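Local coordinates for epimerase family protein SDR39U1 (Homo sapiens, PDB 4B4O) that probably acts as an NADP-dependent oxidoreductase of the short-chain dehydrogenase/reductase family and binds NADPH, at residues K76-S81 with S133-K138; E84-L89 with W103-G108. The protein carries 3 engineered substitutions. All blocks are in the same frame, centred on the assembly; numbering follows the deposited sequence. Where two conformers were deposited one is given.

Helix 72-95 supplies the first segment of both contacts. Its N-terminal half carries residues 76-81 of interaction 1 and its middle carries residues 84-89 of interaction 2. The chain then returns through strand 102-108, where interaction 2 closes a short loop of 13 residues between its segments. It goes on to helix 131-143, where interaction 1 closes a longer loop of 51 residues, so interaction 2 is nested within it. Together they tie helix 72-95 to the strand that follows it in the parallel sheet and to the next helix. The two also meet directly, Val-136 CG1 lying 3.5 Å from Thr-107 OG1, and both reach NADPH.

Interaction 1 of 2, residues K76-S81 with S133-K138. Engineered in segment 76-81: Leu-79 (natural residue Ile). With NDP (NADPH dihydro-nicotinamide-adenine-dinucleotide phosphate), chain I.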
loop_
_atom_site.group_PDB
_atom_site.type_symbol
_atom_site.label_atom_id
_atom_site.label_comp_id
_atom_site.label_asym_id
_atom_site.label_seq_id
_atom_site.Cartn_x
_atom_site.Cartn_y
_atom_site.Cartn_z
ATOM N N LYS A 76 -15.786 9.233 -5.794
ATOM C CA LYS A 76 -15.182 10.559 -5.873
ATOM C C LYS A 76 -14.223 10.804 -4.717
ATOM O O LYS A 76 -13.170 11.378 -4.934
ATOM C CB LYS A 76 -16.250 11.659 -5.960
ATOM C CG LYS A 76 -16.703 11.941 -7.399
ATOM N N GLU A 77 -14.580 10.382 -3.504
ATOM C CA GLU A 77 -13.681 10.515 -2.341
ATOM C C GLU A 77 -12.427 9.625 -2.473
ATOM O O GLU A 77 -11.337 10.037 -2.085
ATOM C CB GLU A 77 -14.419 10.216 -1.005
ATOM C CG GLU A 77 -14.975 11.433 -0.232
ATOM C CD GLU A 77 -16.368 11.202 0.382
ATOM O OE1 GLU A 77 -16.575 10.136 1.003
ATOM O OE2 GLU A 77 -17.262 12.075 0.256
ATOM N N VAL A 78 -12.579 8.412 -2.998
ATOM C CA VAL A 78 -11.432 7.519 -3.130
ATOM C C VAL A 78 -10.420 8.180 -4.053
ATOM O O VAL A 78 -9.232 8.242 -3.746
ATOM C CB VAL A 78 -11.832 6.125 -3.673
ATOM C CG1 VAL A 78 -10.622 5.360 -4.221
ATOM C CG2 VAL A 78 -12.554 5.312 -2.607
ATOM N N LEU A 79 -10.916 8.699 -5.174
ATOM C CA LEU A 79 -10.098 9.351 -6.192
ATOM C C LEU A 79 -9.569 10.697 -5.717
ATOM O O LEU A 79 -8.351 10.917 -5.692
ATOM C CB LEU A 79 -10.921 9.536 -7.468
ATOM C CG LEU A 79 -10.192 9.958 -8.757
ATOM C CD1 LEU A 79 -9.099 8.976 -9.152
ATOM C CD2 LEU A 79 -11.179 10.179 -9.913
ATOM N N GLY A 80 -10.471 11.570 -5.281
ATOM C CA GLY A 80 -10.106 12.918 -4.864
ATOM C C GLY A 80 -9.133 12.965 -3.706
ATOM O O GLY A 80 -8.204 13.755 -3.709
ATOM N N SER A 81 -9.348 12.126 -2.699
ATOM C CA SER A 81 -8.472 12.094 -1.540
ATOM C C SER A 81 -7.021 11.798 -1.925
ATOM O O SER A 81 -6.104 12.327 -1.323
ATOM C CB SER A 81 -8.974 11.066 -0.500
ATOM O OG SER A 81 -8.845 9.731 -0.961
ATOM N N SER A 133 -7.111 0.663 -11.825
ATOM C CA SER A 133 -5.941 0.837 -12.677
ATOM C C SER A 133 -5.858 2.294 -13.155
ATOM O O SER A 133 -4.794 2.903 -13.076
ATOM C CB SER A 133 -5.961 -0.154 -13.850
ATOM O OG SER A 133 -7.182 -0.122 -14.556
ATOM N N ASN A 134 -6.977 2.857 -13.619
ATOM C CA ASN A 134 -7.029 4.278 -13.947
ATOM C C ASN A 134 -6.673 5.148 -12.743
ATOM O O ASN A 134 -6.003 6.172 -12.882
ATOM C CB ASN A 134 -8.407 4.686 -14.496
ATOM C CG ASN A 134 -8.585 4.293 -15.966
ATOM O OD1 ASN A 134 -7.717 4.598 -16.791
ATOM N ND2 ASN A 134 -9.700 3.615 -16.313
ATOM N N LEU A 135 -7.129 4.752 -11.561
ATOM C CA LEU A 135 -6.767 5.488 -10.355
ATOM C C LEU A 135 -5.235 5.577 -10.244
ATOM O O LEU A 135 -4.687 6.649 -10.126
ATOM C CB LEU A 135 -7.385 4.840 -9.093
ATOM C CG LEU A 135 -6.963 5.366 -7.698
ATOM C CD1 LEU A 135 -7.562 6.715 -7.341
ATOM C CD2 LEU A 135 -7.298 4.345 -6.624
ATOM N N VAL A 136 -4.559 4.447 -10.314
ATOM C CA VAL A 136 -3.123 4.419 -10.113
ATOM C C VAL A 136 -2.454 5.326 -11.130
ATOM O O VAL A 136 -1.554 6.069 -10.780
ATOM C CB VAL A 136 -2.545 2.967 -10.104
ATOM C CG1 VAL A 136 -1.025 2.981 -10.077
ATOM C CG2 VAL A 136 -3.088 2.164 -8.910
ATOM N N THR A 137 -2.893 5.298 -12.387
ATOM C CA THR A 137 -2.284 6.176 -13.420
ATOM C C THR A 137 -2.366 7.648 -13.017
ATOM O O THR A 137 -1.374 8.357 -12.997
ATOM C CB THR A 137 -2.917 5.972 -14.836
ATOM O OG1 THR A 137 -2.673 4.642 -15.285
ATOM C CG2 THR A 137 -2.342 6.935 -15.863
ATOM N N LYS A 138 -3.560 8.087 -12.670
ATOM C CA LYS A 138 -3.814 9.496 -12.320
ATOM C C LYS A 138 -3.093 9.887 -11.036
ATOM O O LYS A 138 -2.564 10.974 -10.907
ATOM C CB LYS A 138 -5.321 9.756 -12.162
ATOM C CG LYS A 138 -6.096 9.732 -13.463
ATOM C CD LYS A 138 -7.548 9.374 -13.190
ATOM C CE LYS A 138 -8.476 9.797 -14.327
ATOM N NZ LYS A 138 -9.698 8.943 -14.332
HETATM P PA NDP I . -5.069 3.867 6.133
HETATM O O1A NDP I . -6.570 4.006 5.779
HETATM O O2A NDP I . -4.638 3.163 7.436
HETATM O O5B NDP I . -4.332 5.315 6.279
HETATM C C5B NDP I . -4.831 6.364 5.455
HETATM C C4B NDP I . -4.531 7.677 6.134
HETATM O O4B NDP I . -4.837 8.708 5.199
HETATM C C3B NDP I . -5.395 7.881 7.383
HETATM O O3B NDP I . -4.667 7.676 8.628
HETATM C C2B NDP I . -5.859 9.326 7.281
HETATM O O2B NDP I . -5.026 10.206 8.020
HETATM C C1B NDP I . -5.660 9.674 5.837
HETATM N N9A NDP I . -6.990 9.640 5.224
HETATM C C8A NDP I . -8.017 8.736 5.334
HETATM N N7A NDP I . -9.108 9.198 4.586
HETATM C C5A NDP I . -8.747 10.384 4.029
HETATM C C6A NDP I . -9.347 11.393 3.150
HETATM N N6A NDP I . -10.591 11.244 2.651
HETATM N N1A NDP I . -8.621 12.483 2.824
HETATM C C2A NDP I . -7.362 12.642 3.324
HETATM N N3A NDP I . -6.729 11.750 4.114
HETATM C C4A NDP I . -7.364 10.652 4.457
HETATM O O3 NDP I . -4.482 3.168 4.797
HETATM P PN NDP I . -3.127 2.294 4.761
HETATM O O1N NDP I . -2.164 2.843 5.802
HETATM O O2N NDP I . -3.473 0.837 4.835
HETATM O O5D NDP I . -2.574 2.594 3.239
HETATM C C5D NDP I . -2.172 3.961 2.995
HETATM C C4D NDP I . -2.117 4.278 1.514
HETATM O O4D NDP I . -1.549 3.125 0.905
HETATM C C3D NDP I . -3.490 4.478 0.842
HETATM O O3D NDP I . -3.421 5.550 -0.152
HETATM C C2D NDP I . -3.803 3.110 0.225
HETATM O O2D NDP I . -4.504 3.082 -1.025
HETATM C C1D NDP I . -2.424 2.597 -0.095
HETATM N N1N NDP I . -2.344 1.126 -0.163
HETATM C C2N NDP I . -2.687 0.357 0.880
HETATM C C3N NDP I . -2.607 -1.015 0.803
HETATM C C7N NDP I . -2.985 -1.820 1.992
HETATM O O7N NDP I . -3.046 -1.246 3.077
HETATM N N7N NDP I . -3.245 -3.120 1.883
HETATM C C4N NDP I . -2.088 -1.695 -0.417
HETATM C C5N NDP I . -1.731 -0.767 -1.484
HETATM C C6N NDP I . -1.869 0.597 -1.308
HETATM P P2B NDP I . -5.721 11.412 8.919
HETATM O O1X NDP I . -6.121 12.490 7.934
HETATM O O2X NDP I . -6.941 10.792 9.663
HETATM O O3X NDP I . -4.464 11.753 9.757
#
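Leu-79 and Leu-135 meet without any ring or amide plane between them. The flat group nearby is the adenine of NADPH: Ser-81 CB sits over one face of it, at the amino-bearing rim between N6A and N1A, 3.5 Å from N6A. The two helical segments run roughly parallel, with a signed crossing angle of -24° and axes 10.6 Å apart, so side chains have to bridge the gap. Leu-135 is directed at the partner helix, and its CD1 lies 3.3 Å from Leu-79 CD1 and 3.8 Å from Leu-79 CA. In both leucines CG stands opposite the backbone N (chi1 -169° in Leu-79), and the two side chains run antiparallel, alongside rather than end-on. Leu-79 is an engineered residue, isoleucine in the natural protein. The other branch of Leu-135 approaches Val-78, whose CG1 is 4.2 Å from Leu-135 CD2, while on the exposed side Lys-138 brings its CD to 4.3 Å from Leu-79 CD1.

Ser-81 and Glu-77 find their polar partners within the helix and in the neighbouring loops. Ser-81 OG donates to Glu-77 O over 2.8 Å, in the plane of that carbonyl, which also takes the Ser-81 backbone N-H; the hydroxyl is further bonded to Glu-61 N. Glu-77, an NADP-binding residue, forms a salt bridge with Arg-68. Arg-82, which Leu-135 also touches, bonds Val-78 O through NH1 and NADPH through NH2. Placed at the coenzyme-binding end of a Rossmann-type domain, helix 72-95 thus offers one side to the adenine and another to helix 131-143. Between the two segments themselves, the burial of apolar side-chain carbons provides the attraction, so the interface carries little directional constraint, in contrast to the hydrogen-bonded serine beside the nucleotide.

Interaction 2 of 2, residues E84-L89 with W103-G108; sequences ETTQLL and WVLVTG. With NDP (NADPH dihydro-nicotinamide-adenine-dinucleotide phosphate), chain I.
Helix segment 84-89 lies over strand segment 103-108 in nearly opposite direction, at 173° with axes 11.1 Å apart, and Thr-86 and Leu-105 have the closest CA pair at 8.1 Å. Trp-103 spans much of this distance. With chi1 at 165° its indole swings away from the backbone N and carries the six-membered ring up to the helix. There CH2 lies 3.6 Å from Leu-89 CB, and Leu-89 CD1 adds a contact of 3.9 Å with CZ3 of the same ring; the two side chains cross obliquely. One turn back along the helix, Thr-86 meets the indole at about a right angle, its CG2 4.0 Å from Trp-103 CZ2. Thr-86 and Leu-105 instead reach toward each other tip to tip, with OG1 of the threonine 3.9 Å from CD1 of the leucine.

Helix 72-95 is the connection between the parallel neighbours 54-57 and 102-108, the beta-alpha-beta crossover of a Rossmann fold, and this contact packs it against its second strand. The buried polar atoms are provided for from beyond the contact: Thr-86 OG1 bonds Arg-82 O, one turn earlier, and Asn-57 ND2 of strand 54-57, and Trp-103 NE1 bonds Ala-143 O at the end of helix 131-143. An alanine in place of Trp-103 would remove the whole indole, and is likely to open a gap beneath Leu-89 and Thr-86 and leave Ala-143 O without this N-H. Farther along, the strand turns its C-terminal end to the coenzyme, with Val-106 CG1 3.6 Å from O4D of the nicotinamide ribose and Thr-107 O 3.3 Å from C6N of the nicotinamide ring. The Thr-107 hydroxyl is hydrogen-bonded to Glu-140 OE2 on helix 131-143.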
loop_
_atom_site.group_PDB
_atom_site.type_symbol
_atom_site.label_atom_id
_atom_site.label_comp_id
_atom_site.label_asym_id
_atom_site.label_seq_id
_atom_site.Cartn_x
_atom_site.Cartn_y
_atom_site.Cartn_z
ATOM N N GLU A 84 -5.707 14.876 -4.691
ATOM C CA GLU A 84 -5.581 16.208 -4.093
ATOM C C GLU A 84 -4.428 16.249 -3.119
ATOM O O GLU A 84 -3.587 17.124 -3.228
ATOM C CB GLU A 84 -6.879 16.676 -3.433
ATOM C CG GLU A 84 -7.969 16.953 -4.443
ATOM C CD GLU A 84 -9.337 17.219 -3.820
ATOM O OE1 GLU A 84 -9.406 17.754 -2.670
ATOM O OE2 GLU A 84 -10.361 16.969 -4.521
ATOM N N THR A 85 -4.370 15.311 -2.182
ATOM C CA THR A 85 -3.252 15.280 -1.224
ATOM C C THR A 85 -1.912 15.114 -1.940
ATOM O O THR A 85 -0.958 15.823 -1.645
ATOM C CB THR A 85 -3.388 14.180 -0.153
ATOM O OG1 THR A 85 -3.399 12.893 -0.779
ATOM C CG2 THR A 85 -4.639 14.405 0.683
ATOM N N THR A 86 -1.860 14.219 -2.916
ATOM C CA THR A 86 -0.629 14.019 -3.668
ATOM C C THR A 86 -0.212 15.296 -4.415
ATOM O O THR A 86 0.951 15.686 -4.407
ATOM C CB THR A 86 -0.755 12.821 -4.638
ATOM O OG1 THR A 86 -1.059 11.641 -3.889
ATOM C CG2 THR A 86 0.544 12.592 -5.444
ATOM N N GLN A 87 -1.166 15.943 -5.055
ATOM C CA GLN A 87 -0.878 17.132 -5.869
ATOM C C GLN A 87 -0.420 18.267 -4.985
ATOM O O GLN A 87 0.472 19.028 -5.339
ATOM C CB GLN A 87 -2.123 17.509 -6.676
ATOM C CG GLN A 87 -1.976 18.745 -7.544
ATOM C CD GLN A 87 -2.374 18.499 -9.010
ATOM O OE1 GLN A 87 -3.208 19.228 -9.602
ATOM N NE2 GLN A 87 -1.762 17.471 -9.611
ATOM N N LEU A 88 -1.011 18.346 -3.800
ATOM C CA LEU A 88 -0.720 19.416 -2.857
ATOM C C LEU A 88 0.717 19.306 -2.368
ATOM O O LEU A 88 1.415 20.307 -2.218
ATOM C CB LEU A 88 -1.684 19.335 -1.671
ATOM C CG LEU A 88 -2.237 20.629 -1.048
ATOM C CD1 LEU A 88 -2.401 21.801 -2.004
ATOM C CD2 LEU A 88 -3.585 20.284 -0.393
ATOM N N LEU A 89 1.144 18.079 -2.107
ATOM C CA LEU A 89 2.523 17.807 -1.728
ATOM C C LEU A 89 3.480 18.075 -2.880
ATOM O O LEU A 89 4.535 18.691 -2.694
ATOM C CB LEU A 89 2.673 16.354 -1.243
ATOM C CG LEU A 89 2.478 16.146 0.263
ATOM C CD1 LEU A 89 2.366 14.677 0.675
ATOM C CD2 LEU A 89 3.616 16.839 0.997
ATOM N N TRP A 103 11.204 11.851 -2.801
ATOM C CA TRP A 103 9.716 11.945 -2.830
ATOM C C TRP A 103 9.126 10.622 -3.243
ATOM O O TRP A 103 9.341 10.157 -4.355
ATOM C CB TRP A 103 9.301 13.044 -3.800
ATOM C CG TRP A 103 7.854 13.132 -4.274
ATOM C CD1 TRP A 103 7.424 13.319 -5.572
ATOM C CD2 TRP A 103 6.614 13.164 -3.481
ATOM N NE1 TRP A 103 6.063 13.432 -5.640
ATOM C CE2 TRP A 103 5.517 13.351 -4.436
ATOM C CE3 TRP A 103 6.311 13.047 -2.138
ATOM C CZ2 TRP A 103 4.190 13.396 -4.041
ATOM C CZ3 TRP A 103 4.967 13.107 -1.751
ATOM C CH2 TRP A 103 3.933 13.262 -2.684
ATOM N N VAL A 104 8.411 9.988 -2.325
ATOM C CA VAL A 104 7.984 8.613 -2.498
ATOM C C VAL A 104 6.484 8.484 -2.341
ATOM O O VAL A 104 5.930 8.963 -1.361
ATOM C CB VAL A 104 8.664 7.729 -1.461
ATOM C CG1 VAL A 104 8.294 6.270 -1.702
ATOM C CG2 VAL A 104 10.169 7.991 -1.500
ATOM N N LEU A 105 5.837 7.833 -3.308
ATOM C CA LEU A 105 4.385 7.610 -3.277
ATOM C C LEU A 105 4.087 6.139 -3.196
ATOM O O LEU A 105 4.821 5.316 -3.752
ATOM C CB LEU A 105 3.736 8.160 -4.544
ATOM C CG LEU A 105 2.212 8.090 -4.574
ATOM C CD1 LEU A 105 1.608 8.826 -3.382
ATOM C CD2 LEU A 105 1.706 8.696 -5.869
ATOM N N VAL A 106 3.035 5.801 -2.456
ATOM C CA VAL A 106 2.543 4.424 -2.422
ATOM C C VAL A 106 1.292 4.377 -3.258
ATOM O O VAL A 106 0.356 5.145 -3.031
ATOM C CB VAL A 106 2.224 3.915 -0.990
ATOM C CG1 VAL A 106 1.414 2.629 -1.038
ATOM C CG2 VAL A 106 3.493 3.683 -0.184
ATOM N N THR A 107 1.285 3.497 -4.254
ATOM C CA THR A 107 0.051 3.193 -4.986
ATOM C C THR A 107 -0.150 1.671 -4.924
ATOM O O THR A 107 0.191 1.052 -3.902
ATOM C CB THR A 107 0.079 3.779 -6.402
ATOM O OG1 THR A 107 1.050 3.091 -7.200
ATOM C CG2 THR A 107 0.443 5.257 -6.355
ATOM N N GLY A 108 -0.721 1.069 -5.958
ATOM C CA GLY A 108 -1.160 -0.317 -5.853
ATOM C C GLY A 108 -0.909 -1.192 -7.056
ATOM O O GLY A 108 -0.750 -0.721 -8.171
HETATM P PA NDP I . -5.069 3.867 6.133
HETATM O O1A NDP I . -6.570 4.006 5.779
HETATM O O2A NDP I . -4.638 3.163 7.436
HETATM O O5B NDP I . -4.332 5.315 6.279
HETATM C C5B NDP I . -4.831 6.364 5.455
HETATM C C4B NDP I . -4.531 7.677 6.134
HETATM O O4B NDP I . -4.837 8.708 5.199
HETATM C C3B NDP I . -5.395 7.881 7.383
HETATM O O3B NDP I . -4.667 7.676 8.628
HETATM C C2B NDP I . -5.859 9.326 7.281
HETATM O O2B NDP I . -5.026 10.206 8.020
HETATM C C1B NDP I . -5.660 9.674 5.837
HETATM N N9A NDP I . -6.990 9.640 5.224
HETATM C C8A NDP I . -8.017 8.736 5.334
HETATM N N7A NDP I . -9.108 9.198 4.586
HETATM C C5A NDP I . -8.747 10.384 4.029
HETATM C C6A NDP I . -9.347 11.393 3.150
HETATM N N6A NDP I . -10.591 11.244 2.651
HETATM N N1A NDP I . -8.621 12.483 2.824
HETATM C C2A NDP I . -7.362 12.642 3.324
HETATM N N3A NDP I . -6.729 11.750 4.114
HETATM C C4A NDP I . -7.364 10.652 4.457
HETATM O O3 NDP I . -4.482 3.168 4.797
HETATM P PN NDP I . -3.127 2.294 4.761
HETATM O O1N NDP I . -2.164 2.843 5.802
HETATM O O2N NDP I . -3.473 0.837 4.835
HETATM O O5D NDP I . -2.574 2.594 3.239
HETATM C C5D NDP I . -2.172 3.961 2.995
HETATM C C4D NDP I . -2.117 4.278 1.514
HETATM O O4D NDP I . -1.549 3.125 0.905
HETATM C C3D NDP I . -3.490 4.478 0.842
HETATM O O3D NDP I . -3.421 5.550 -0.152
HETATM C C2D NDP I . -3.803 3.110 0.225
HETATM O O2D NDP I . -4.504 3.082 -1.025
HETATM C C1D NDP I . -2.424 2.597 -0.095
HETATM N N1N NDP I . -2.344 1.126 -0.163
HETATM C C2N NDP I . -2.687 0.357 0.880
HETATM C C3N NDP I . -2.607 -1.015 0.803
HETATM C C7N NDP I . -2.985 -1.820 1.992
HETATM O O7N NDP I . -3.046 -1.246 3.077
HETATM N N7N NDP I . -3.245 -3.120 1.883
HETATM C C4N NDP I . -2.088 -1.695 -0.417
HETATM C C5N NDP I . -1.731 -0.767 -1.484
HETATM C C6N NDP I . -1.869 0.597 -1.308
HETATM P P2B NDP I . -5.721 11.412 8.919
HETATM O O1X NDP I . -6.121 12.490 7.934
HETATM O O2X NDP I . -6.941 10.792 9.663
HETATM O O3X NDP I . -4.464 11.753 9.757
#